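Local structure of anti-sigma-factor antagonist (STAS) domain protein (3ZXN) at residues 3-11 with 26-37; 76-84 with 96-107. The protein is the RsbS STAS-domain protein of the bacterial stressosome and probably acts as a scaffold component in a pathway that controls secondary messenger signalling. The protein carries 1 engineered substitution. One frame throughout, in Å; residues are numbered along the deposited sequence. Where two conformers were deposited one is given.

Interaction 1: 3-11 with 26-37; sequences SRVPILKVD and SVIQFKEELLHN
Val-5 and Ile-7 lie along one flank of helix 26-37, whose axis passes strand 7-10 at 10.4 Å with only 30° between their N-to-C directions, and the residues leading into the strand step along the helix by about a turn: Arg-4 beside Ser-26, Val-5 beside Phe-30 and Ile-7 beside Leu-34. Val-5 puts its CG1 branch against the Phe-30 ring, 3.7 Å from CD1. With CG1 anti to the carbonyl carbon (chi1 -60°) and an extended second torsion, Ile-7 sends CD1 past the stem of Glu-33, 3.6 Å from CG, and on to CB of Leu-34. In this STAS domain strand 7-10 is an outermost strand of the mixed sheet, and the helix packs on the sheet with Phe-30 and Leu-34 also resting on Val-16 of strand 13-17. Above the apolar pairs the extended chain of Glu-33 raises its carboxylate to the N-terminal residues. Its OE2 accepts a 3.0 Å hydrogen bond from OG of Ser-3, arriving 40° out of the carboxylate plane, while OE1 and Val-5 O are bridged by a water that donates to both. Ser-3 and Arg-4 are poorly ordered; the extended Arg-4 side chain reaches Ser-26 OG with NH1 at 3.3 Å, a weak, strongly bent bond.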
loop_
_atom_site.group_PDB
_atom_site.type_symbol
_atom_site.label_atom_id
_atom_site.label_comp_id
_atom_site.label_asym_id
_atom_site.label_seq_id
_atom_site.Cartn_x
_atom_site.Cartn_y
_atom_site.Cartn_z
ATOM N N SER A 3 11.163 7.272 -11.406
ATOM C CA SER A 3 9.764 6.918 -11.626
ATOM C C SER A 3 9.625 5.612 -12.408
ATOM O O SER A 3 9.267 5.625 -13.587
ATOM C CB SER A 3 9.028 8.042 -12.368
ATOM O OG SER A 3 8.875 9.200 -11.561
ATOM N N ARG A 4 9.911 4.489 -11.755
ATOM C CA ARG A 4 9.718 3.180 -12.376
ATOM C C ARG A 4 8.331 2.639 -12.028
ATOM O O ARG A 4 7.526 2.355 -12.919
ATOM C CB ARG A 4 10.805 2.199 -11.935
ATOM C CG ARG A 4 10.800 0.866 -12.680
ATOM C CD ARG A 4 11.724 -0.141 -11.989
ATOM N NE ARG A 4 11.921 -1.364 -12.770
ATOM C CZ ARG A 4 12.476 -2.478 -12.294
ATOM N NH1 ARG A 4 12.886 -2.536 -11.035
ATOM N NH2 ARG A 4 12.615 -3.541 -13.075
ATOM N N VAL A 5 8.064 2.501 -10.730
ATOM C CA VAL A 5 6.742 2.109 -10.242
ATOM C C VAL A 5 5.759 3.271 -10.379
ATOM O O VAL A 5 5.875 4.279 -9.675
ATOM C CB VAL A 5 6.790 1.659 -8.765
ATOM C CG1 VAL A 5 5.397 1.269 -8.272
ATOM C CG2 VAL A 5 7.768 0.509 -8.592
ATOM N N PRO A 6 4.790 3.140 -11.300
ATOM C CA PRO A 6 3.822 4.213 -11.523
ATOM C C PRO A 6 2.974 4.474 -10.286
ATOM O O PRO A 6 2.511 3.554 -9.611
ATOM C CB PRO A 6 2.938 3.659 -12.653
ATOM C CG PRO A 6 3.803 2.660 -13.350
ATOM C CD PRO A 6 4.607 2.029 -12.250
ATOM N N ILE A 7 2.763 5.746 -10.003
ATOM C CA ILE A 7 1.877 6.143 -8.932
ATOM C C ILE A 7 0.716 6.881 -9.560
ATOM O O ILE A 7 0.885 7.995 -10.058
ATOM C CB ILE A 7 2.605 7.065 -7.938
ATOM C CG1 ILE A 7 3.807 6.327 -7.323
ATOM C CG2 ILE A 7 1.621 7.581 -6.879
ATOM C CD1 ILE A 7 4.747 7.211 -6.502
ATOM N N LEU A 8 -0.462 6.256 -9.548
ATOM C CA LEU A 8 -1.650 6.827 -10.185
ATOM C C LEU A 8 -2.521 7.597 -9.191
ATOM O O LEU A 8 -2.483 7.350 -7.990
ATOM C CB LEU A 8 -2.504 5.709 -10.818
ATOM C CG LEU A 8 -1.759 4.653 -11.651
ATOM C CD1 LEU A 8 -2.694 3.538 -12.135
ATOM C CD2 LEU A 8 -1.034 5.295 -12.823
ATOM N N LYS A 9 -3.321 8.522 -9.704
ATOM C CA LYS A 9 -4.328 9.177 -8.884
ATOM C C LYS A 9 -5.678 9.026 -9.567
ATOM O O LYS A 9 -5.829 9.377 -10.734
ATOM C CB LYS A 9 -3.991 10.659 -8.671
ATOM C CG LYS A 9 -4.706 11.277 -7.469
ATOM C CD LYS A 9 -4.120 12.629 -7.089
ATOM C CE LYS A 9 -4.445 12.972 -5.638
ATOM N NZ LYS A 9 -3.954 14.325 -5.249
ATOM N N VAL A 10 -6.648 8.471 -8.854
ATOM C CA VAL A 10 -7.984 8.295 -9.416
ATOM C C VAL A 10 -9.027 8.856 -8.463
ATOM O O VAL A 10 -9.116 8.421 -7.323
ATOM C CB VAL A 10 -8.328 6.804 -9.678
ATOM C CG1 VAL A 10 -9.660 6.693 -10.461
ATOM C CG2 VAL A 10 -7.201 6.112 -10.431
ATOM N N ASP A 11 -9.835 9.806 -8.939
ATOM C CA ASP A 11 -10.849 10.420 -8.090
ATOM C C ASP A 11 -10.233 10.841 -6.747
ATOM O O ASP A 11 -10.836 10.637 -5.698
ATOM C CB ASP A 11 -12.012 9.447 -7.832
ATOM C CG ASP A 11 -12.688 8.980 -9.119
ATOM O OD1 ASP A 11 -12.590 9.698 -10.139
ATOM O OD2 ASP A 11 -13.312 7.893 -9.106
ATOM N N SER A 26 15.051 -0.112 -6.091
ATOM C CA SER A 26 13.937 0.592 -6.711
ATOM C C SER A 26 12.702 0.581 -5.803
ATOM O O SER A 26 11.764 1.356 -6.004
ATOM C CB SER A 26 13.613 -0.022 -8.074
ATOM O OG SER A 26 13.499 -1.431 -7.979
ATOM N N VAL A 27 12.713 -0.309 -4.814
ATOM C CA VAL A 27 11.674 -0.351 -3.789
ATOM C C VAL A 27 11.895 0.811 -2.824
ATOM O O VAL A 27 10.943 1.447 -2.367
ATOM C CB VAL A 27 11.709 -1.678 -3.004
ATOM C CG1 VAL A 27 10.563 -1.745 -2.013
ATOM C CG2 VAL A 27 11.662 -2.859 -3.956
ATOM N N ILE A 28 13.162 1.075 -2.518
ATOM C CA ILE A 28 13.543 2.265 -1.766
ATOM C C ILE A 28 13.172 3.505 -2.566
ATOM O O ILE A 28 12.606 4.458 -2.036
ATOM C CB ILE A 28 15.060 2.280 -1.487
ATOM C CG1 ILE A 28 15.443 1.133 -0.547
ATOM C CG2 ILE A 28 15.479 3.613 -0.908
ATOM C CD1 ILE A 28 16.940 0.865 -0.477
ATOM N N GLN A 29 13.491 3.476 -3.854
ATOM C CA GLN A 29 13.159 4.564 -4.762
ATOM C C GLN A 29 11.652 4.784 -4.819
ATOM O O GLN A 29 11.181 5.923 -4.853
ATOM C CB GLN A 29 13.694 4.253 -6.158
ATOM C CG GLN A 29 13.213 5.191 -7.248
ATOM C CD GLN A 29 13.750 4.796 -8.614
ATOM O OE1 GLN A 29 14.879 4.309 -8.730
ATOM N NE2 GLN A 29 12.941 4.990 -9.653
ATOM N N PHE A 30 10.900 3.686 -4.831
ATOM C CA PHE A 30 9.451 3.772 -4.876
ATOM C C PHE A 30 8.880 4.379 -3.596
ATOM O O PHE A 30 8.063 5.290 -3.656
ATOM C CB PHE A 30 8.819 2.402 -5.132
ATOM C CG PHE A 30 7.433 2.284 -4.589
ATOM C CD1 PHE A 30 6.394 3.017 -5.144
ATOM C CD2 PHE A 30 7.167 1.469 -3.502
ATOM C CE1 PHE A 30 5.119 2.922 -4.634
ATOM C CE2 PHE A 30 5.879 1.369 -2.990
ATOM C CZ PHE A 30 4.859 2.099 -3.562
ATOM N N LYS A 31 9.316 3.869 -2.446
ATOM C CA LYS A 31 8.856 4.370 -1.151
ATOM C C LYS A 31 9.095 5.873 -1.036
ATOM O O LYS A 31 8.220 6.624 -0.603
ATOM C CB LYS A 31 9.558 3.637 -0.010
ATOM C CG LYS A 31 8.998 3.959 1.366
ATOM C CD LYS A 31 9.968 3.544 2.435
ATOM C CE LYS A 31 11.285 4.303 2.296
ATOM N NZ LYS A 31 12.182 4.015 3.445
ATOM N N GLU A 32 10.277 6.310 -1.453
ATOM C CA GLU A 32 10.631 7.722 -1.398
ATOM C C GLU A 32 9.723 8.584 -2.265
ATOM O O GLU A 32 9.246 9.628 -1.823
ATOM C CB GLU A 32 12.098 7.928 -1.790
ATOM C CG GLU A 32 13.073 7.422 -0.734
ATOM C CD GLU A 32 14.526 7.515 -1.172
ATOM O OE1 GLU A 32 14.781 7.718 -2.382
ATOM O OE2 GLU A 32 15.414 7.377 -0.301
ATOM N N GLU A 33 9.484 8.152 -3.499
ATOM C CA GLU A 33 8.607 8.904 -4.390
ATOM C C GLU A 33 7.164 8.917 -3.880
ATOM O O GLU A 33 6.473 9.944 -3.959
ATOM C CB GLU A 33 8.671 8.354 -5.822
ATOM C CG GLU A 33 7.748 9.091 -6.795
ATOM C CD GLU A 33 7.779 8.536 -8.220
ATOM O OE1 GLU A 33 8.421 7.484 -8.452
ATOM O OE2 GLU A 33 7.149 9.158 -9.106
ATOM N N LEU A 34 6.699 7.777 -3.374
ATOM C CA LEU A 34 5.330 7.696 -2.867
ATOM C C LEU A 34 5.163 8.676 -1.711
ATOM O O LEU A 34 4.227 9.475 -1.680
ATOM C CB LEU A 34 4.988 6.274 -2.406
ATOM C CG LEU A 34 3.559 6.113 -1.856
ATOM C CD1 LEU A 34 2.502 6.322 -2.954
ATOM C CD2 LEU A 34 3.365 4.759 -1.187
ATOM N N LEU A 35 6.092 8.620 -0.763
ATOM C CA LEU A 35 6.005 9.479 0.407
ATOM C C LEU A 35 6.063 10.935 -0.003
ATOM O O LEU A 35 5.351 11.755 0.554
ATOM C CB LEU A 35 7.094 9.146 1.445
ATOM C CG LEU A 35 7.009 7.737 2.046
ATOM C CD1 LEU A 35 8.201 7.426 2.971
ATOM C CD2 LEU A 35 5.689 7.547 2.784
ATOM N N HIS A 36 6.900 11.260 -0.985
ATOM C CA HIS A 36 6.946 12.630 -1.470
ATOM C C HIS A 36 5.577 13.029 -2.024
ATOM O O HIS A 36 5.050 14.098 -1.707
ATOM C CB HIS A 36 8.037 12.805 -2.533
ATOM C CG HIS A 36 8.006 14.139 -3.208
ATOM N ND1 HIS A 36 8.528 15.278 -2.635
ATOM C CD2 HIS A 36 7.485 14.521 -4.399
ATOM C CE1 HIS A 36 8.343 16.304 -3.449
ATOM N NE2 HIS A 36 7.709 15.870 -4.525
ATOM N N ASN A 37 4.993 12.160 -2.845
ATOM C CA ASN A 37 3.690 12.464 -3.439
ATOM C C ASN A 37 2.582 12.663 -2.409
ATOM O O ASN A 37 1.848 13.648 -2.474
ATOM C CB ASN A 37 3.281 11.393 -4.467
ATOM C CG ASN A 37 4.232 11.331 -5.654
ATOM O OD1 ASN A 37 4.752 10.269 -5.993
ATOM N ND2 ASN A 37 4.478 12.473 -6.277
HETATM O O HOH W 1 8.091 5.019 -8.005
#

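Interaction 2: 76-84 with 96-107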
loop_
_atom_site.group_PDB
_atom_site.type_symbol
_atom_site.label_atom_id
_atom_site.label_comp_id
_atom_site.label_asym_id
_atom_site.label_seq_id
_atom_site.Cartn_x
_atom_site.Cartn_y
_atom_site.Cartn_z
ATOM N N LEU A 76 -4.168 9.751 6.454
ATOM C CA LEU A 76 -4.500 9.270 5.113
ATOM C C LEU A 76 -5.014 7.833 5.169
ATOM O O LEU A 76 -4.272 6.917 5.513
ATOM C CB LEU A 76 -3.268 9.365 4.202
ATOM C CG LEU A 76 -3.426 8.960 2.734
ATOM C CD1 LEU A 76 -4.324 9.944 1.962
ATOM C CD2 LEU A 76 -2.056 8.861 2.082
ATOM N N PRO A 77 -6.307 7.628 4.859
ATOM C CA PRO A 77 -6.798 6.247 4.793
ATOM C C PRO A 77 -5.946 5.376 3.867
ATOM O O PRO A 77 -5.597 5.806 2.776
ATOM C CB PRO A 77 -8.217 6.417 4.206
ATOM C CG PRO A 77 -8.656 7.758 4.718
ATOM C CD PRO A 77 -7.395 8.613 4.708
ATOM N N PHE A 78 -5.657 4.148 4.285
ATOM C CA PHE A 78 -4.736 3.291 3.554
ATOM C C PHE A 78 -5.276 1.868 3.514
ATOM O O PHE A 78 -5.643 1.334 4.548
ATOM C CB PHE A 78 -3.361 3.306 4.263
ATOM C CG PHE A 78 -2.383 2.290 3.741
ATOM C CD1 PHE A 78 -2.072 2.224 2.394
ATOM C CD2 PHE A 78 -1.733 1.422 4.605
ATOM C CE1 PHE A 78 -1.152 1.287 1.914
ATOM C CE2 PHE A 78 -0.807 0.501 4.128
ATOM C CZ PHE A 78 -0.522 0.431 2.784
ATOM N N VAL A 79 -5.335 1.271 2.322
ATOM C CA VAL A 79 -5.730 -0.127 2.196
ATOM C C VAL A 79 -4.695 -0.904 1.375
ATOM O O VAL A 79 -4.207 -0.430 0.351
ATOM C CB VAL A 79 -7.180 -0.281 1.619
ATOM C CG1 VAL A 79 -7.275 0.301 0.231
ATOM C CG2 VAL A 79 -7.638 -1.747 1.638
ATOM N N LEU A 80 -4.341 -2.091 1.870
ATOM C CA LEU A 80 -3.382 -2.971 1.213
ATOM C C LEU A 80 -4.186 -4.099 0.575
ATOM O O LEU A 80 -5.063 -4.658 1.229
ATOM C CB LEU A 80 -2.409 -3.561 2.243
ATOM C CG LEU A 80 -1.270 -4.437 1.721
ATOM C CD1 LEU A 80 -0.285 -3.607 0.889
ATOM C CD2 LEU A 80 -0.546 -5.149 2.871
ATOM N N THR A 81 -3.907 -4.401 -0.693
ATOM C CA THR A 81 -4.737 -5.338 -1.452
ATOM C C THR A 81 -3.918 -6.412 -2.172
ATOM O O THR A 81 -2.713 -6.246 -2.396
ATOM C CB THR A 81 -5.662 -4.601 -2.498
ATOM O OG1 THR A 81 -4.880 -4.067 -3.569
ATOM C CG2 THR A 81 -6.455 -3.464 -1.853
ATOM N N GLY A 82 -4.589 -7.513 -2.533
ATOM C CA GLY A 82 -3.975 -8.597 -3.293
ATOM C C GLY A 82 -3.029 -9.459 -2.466
ATOM O O GLY A 82 -1.917 -9.744 -2.895
ATOM N N ILE A 83 -3.475 -9.868 -1.280
ATOM C CA ILE A 83 -2.651 -10.610 -0.325
ATOM C C ILE A 83 -3.089 -12.077 -0.208
ATOM O O ILE A 83 -4.077 -12.396 0.464
ATOM C CB ILE A 83 -2.753 -10.008 1.082
ATOM C CG1 ILE A 83 -2.446 -8.506 1.050
ATOM C CG2 ILE A 83 -1.829 -10.757 2.047
ATOM C CD1 ILE A 83 -2.819 -7.792 2.331
ATOM N N LYS A 84 -2.342 -12.966 -0.844
ATOM C CA LYS A 84 -2.660 -14.386 -0.775
ATOM C C LYS A 84 -2.299 -14.918 0.603
ATOM O O LYS A 84 -1.443 -14.346 1.286
ATOM C CB LYS A 84 -1.927 -15.162 -1.873
ATOM C CG LYS A 84 -0.403 -15.092 -1.785
ATOM C CD LYS A 84 0.211 -15.778 -2.998
ATOM C CE LYS A 84 1.723 -15.820 -2.914
ATOM N NZ LYS A 84 2.310 -16.531 -4.084
ATOM N N LEU A 96 4.058 -6.814 10.317
ATOM C CA LEU A 96 2.960 -5.988 9.792
ATOM C C LEU A 96 1.628 -6.460 10.387
ATOM O O LEU A 96 1.246 -7.616 10.214
ATOM C CB LEU A 96 2.924 -6.037 8.253
ATOM C CG LEU A 96 1.954 -5.083 7.526
ATOM C CD1 LEU A 96 2.343 -3.637 7.764
ATOM C CD2 LEU A 96 1.911 -5.363 6.031
ATOM N N ASP A 97 0.923 -5.577 11.087
ATOM C CA ASP A 97 -0.331 -5.968 11.722
ATOM C C ASP A 97 -1.481 -5.991 10.708
ATOM O O ASP A 97 -2.170 -4.990 10.511
ATOM C CB ASP A 97 -0.681 -5.036 12.878
ATOM C CG ASP A 97 -2.013 -5.375 13.509
ATOM O OD1 ASP A 97 -2.428 -6.557 13.438
ATOM O OD2 ASP A 97 -2.651 -4.459 14.064
ATOM N N LEU A 98 -1.684 -7.134 10.068
ATOM C CA LEU A 98 -2.735 -7.239 9.041
ATOM C C LEU A 98 -4.150 -7.144 9.607
ATOM O O LEU A 98 -5.027 -6.555 8.978
ATOM C CB LEU A 98 -2.555 -8.509 8.212
ATOM C CG LEU A 98 -1.391 -8.396 7.227
ATOM C CD1 LEU A 98 -1.266 -9.663 6.365
ATOM C CD2 LEU A 98 -1.554 -7.134 6.361
ATOM N N ARG A 99 -4.364 -7.702 10.799
ATOM C CA ARG A 99 -5.699 -7.708 11.394
ATOM C C ARG A 99 -6.223 -6.321 11.670
ATOM O O ARG A 99 -7.415 -6.039 11.463
ATOM C CB ARG A 99 -5.734 -8.485 12.699
ATOM C CG ARG A 99 -7.150 -8.728 13.214
ATOM C CD ARG A 99 -7.112 -9.515 14.522
ATOM N NE ARG A 99 -8.447 -9.740 15.059
ATOM C CZ ARG A 99 -8.689 -10.348 16.215
ATOM N NH1 ARG A 99 -7.679 -10.788 16.965
ATOM N NH2 ARG A 99 -9.936 -10.512 16.627
ATOM N N GLY A 100 -5.331 -5.467 12.148
ATOM C CA GLY A 100 -5.711 -4.131 12.559
ATOM C C GLY A 100 -5.668 -3.098 11.449
ATOM O O GLY A 100 -5.896 -1.920 11.707
ATOM N N MET A 101 -5.373 -3.514 10.221
ATOM C CA MET A 101 -5.350 -2.550 9.126
ATOM C C MET A 101 -6.376 -2.900 8.049
ATOM O O MET A 101 -6.865 -4.028 7.999
ATOM C CB MET A 101 -3.953 -2.417 8.530
ATOM C CG MET A 101 -3.519 -3.564 7.665
ATOM S SD MET A 101 -1.854 -3.299 6.997
ATOM C CE MET A 101 -2.129 -2.001 5.813
ATOM N N ALA A 102 -6.700 -1.923 7.213
ATOM C CA ALA A 102 -7.647 -2.140 6.123
ATOM C C ALA A 102 -6.966 -2.929 5.005
ATOM O O ALA A 102 -5.939 -2.514 4.470
ATOM C CB ALA A 102 -8.168 -0.813 5.603
ATOM N N THR A 103 -7.519 -4.091 4.673
ATOM C CA THR A 103 -7.030 -4.841 3.530
ATOM C C THR A 103 -8.236 -5.170 2.620
ATOM O O THR A 103 -9.369 -5.217 3.088
ATOM C CB THR A 103 -6.263 -6.136 3.932
ATOM O OG1 THR A 103 -7.132 -7.032 4.633
ATOM C CG2 THR A 103 -5.017 -5.826 4.826
ATOM N N ALA A 104 -7.981 -5.353 1.331
ATOM C CA ALA A 104 -9.039 -5.735 0.386
ATOM C C ALA A 104 -8.504 -6.709 -0.670
ATOM O O ALA A 104 -7.297 -6.921 -0.795
ATOM C CB ALA A 104 -9.708 -4.508 -0.243
ATOM N N LEU A 105 -9.409 -7.343 -1.407
ATOM C CA LEU A 105 -9.018 -8.426 -2.296
ATOM C C LEU A 105 -8.247 -7.916 -3.510
ATOM O O LEU A 105 -7.322 -8.552 -3.981
ATOM C CB LEU A 105 -10.277 -9.189 -2.776
ATOM C CG LEU A 105 -10.002 -10.366 -3.714
ATOM C CD1 LEU A 105 -9.078 -11.376 -3.034
ATOM C CD2 LEU A 105 -11.328 -11.032 -4.197
ATOM N N ASN A 106 -8.661 -6.765 -4.021
ATOM C CA ASN A 106 -8.094 -6.217 -5.238
ATOM C C ASN A 106 -8.292 -4.713 -5.244
ATOM O O ASN A 106 -8.836 -4.148 -4.293
ATOM C CB ASN A 106 -8.759 -6.846 -6.466
ATOM C CG ASN A 106 -10.254 -6.668 -6.467
ATOM O OD1 ASN A 106 -10.762 -5.579 -6.217
ATOM N ND2 ASN A 106 -10.974 -7.752 -6.722
ATOM N N LEU A 107 -7.872 -4.070 -6.325
ATOM C CA LEU A 107 -7.936 -2.615 -6.401
ATOM C C LEU A 107 -9.361 -2.080 -6.354
ATOM O O LEU A 107 -9.606 -1.016 -5.778
ATOM C CB LEU A 107 -7.219 -2.081 -7.647
ATOM C CG LEU A 107 -5.692 -2.088 -7.679
ATOM C CD1 LEU A 107 -5.226 -1.231 -8.850
ATOM C CD2 LEU A 107 -5.108 -1.571 -6.363
HETATM O O HOH W 2 -5.408 0.743 7.216
HETATM O O HOH W 3 -6.116 -9.652 -0.442
#
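Met-101 CE meets the Phe-78 ring atoms CE2 and CD2 where the two strands of a right-handed beta-alpha-beta unit, 78-81 and 102-104, begin to pair in parallel. Met-101, bent at its third torsion (chi3 -71°), brings CE within 3.3 Å of Phe-78 CE2; the same methyl also touches Leu-80 CB. On this face of the sheet Leu-80 continues the apolar layer: its CD2 meets CD2 of Leu-96 tip to tip at 4.0 Å, whereas Leu-98 brings its own CD2 in at a slant, 4.1 Å from Leu-80 CD2. Ile-83 lies across Thr-103 at about a right angle, CD1 against CG2. Helix 85-93 covers Leu-98 and Ile-83 through Ala-88, and helix 58-74 covers Leu-80 through Leu-64. The other face carries Val-79, Thr-81, Ala-102 and Ala-104. In one of its two conformers Val-79 brings CG2 near Ala-104 CB, and Thr-81 sets its CG2 methyl against the same alanine while OG1 bonds to Asp-49 of the neighbouring strand. Between the two layers Leu-80 is gripped through both backbone polar atoms, its N donating to Ala-102 O at 3.1 Å and its O accepting from Ala-104 N. Beyond the strand Gly-82 N bonds to Ala-104 O at 3.3 Å. Waters extend the pairing at both ends: one accepts from Ala-102 N and donates to Phe-78 O, and the other accepts from Ile-83 N at 2.8 Å and donates to Ala-104 O.

In the fold
Both interactions belong to the same sheet of one STAS domain but lie on opposite sides of the chain's centre, their own centres about 18 Å apart. Each involves an outermost strand, 7-10 in interaction 1 and 102-104 in interaction 2. The first is a surface contact of strand against helix, held by side chains: a few apolar touches, with polar and water-mediated links at the N-terminal end. The second is partly buried and pairs strand with strand, so backbone hydrogen bonds run between two largely apolar layers. Helix 58-74 is shared, since Leu-34 from interaction 1 and Phe-78, Leu-80 and Leu-96 from interaction 2 all pack on it.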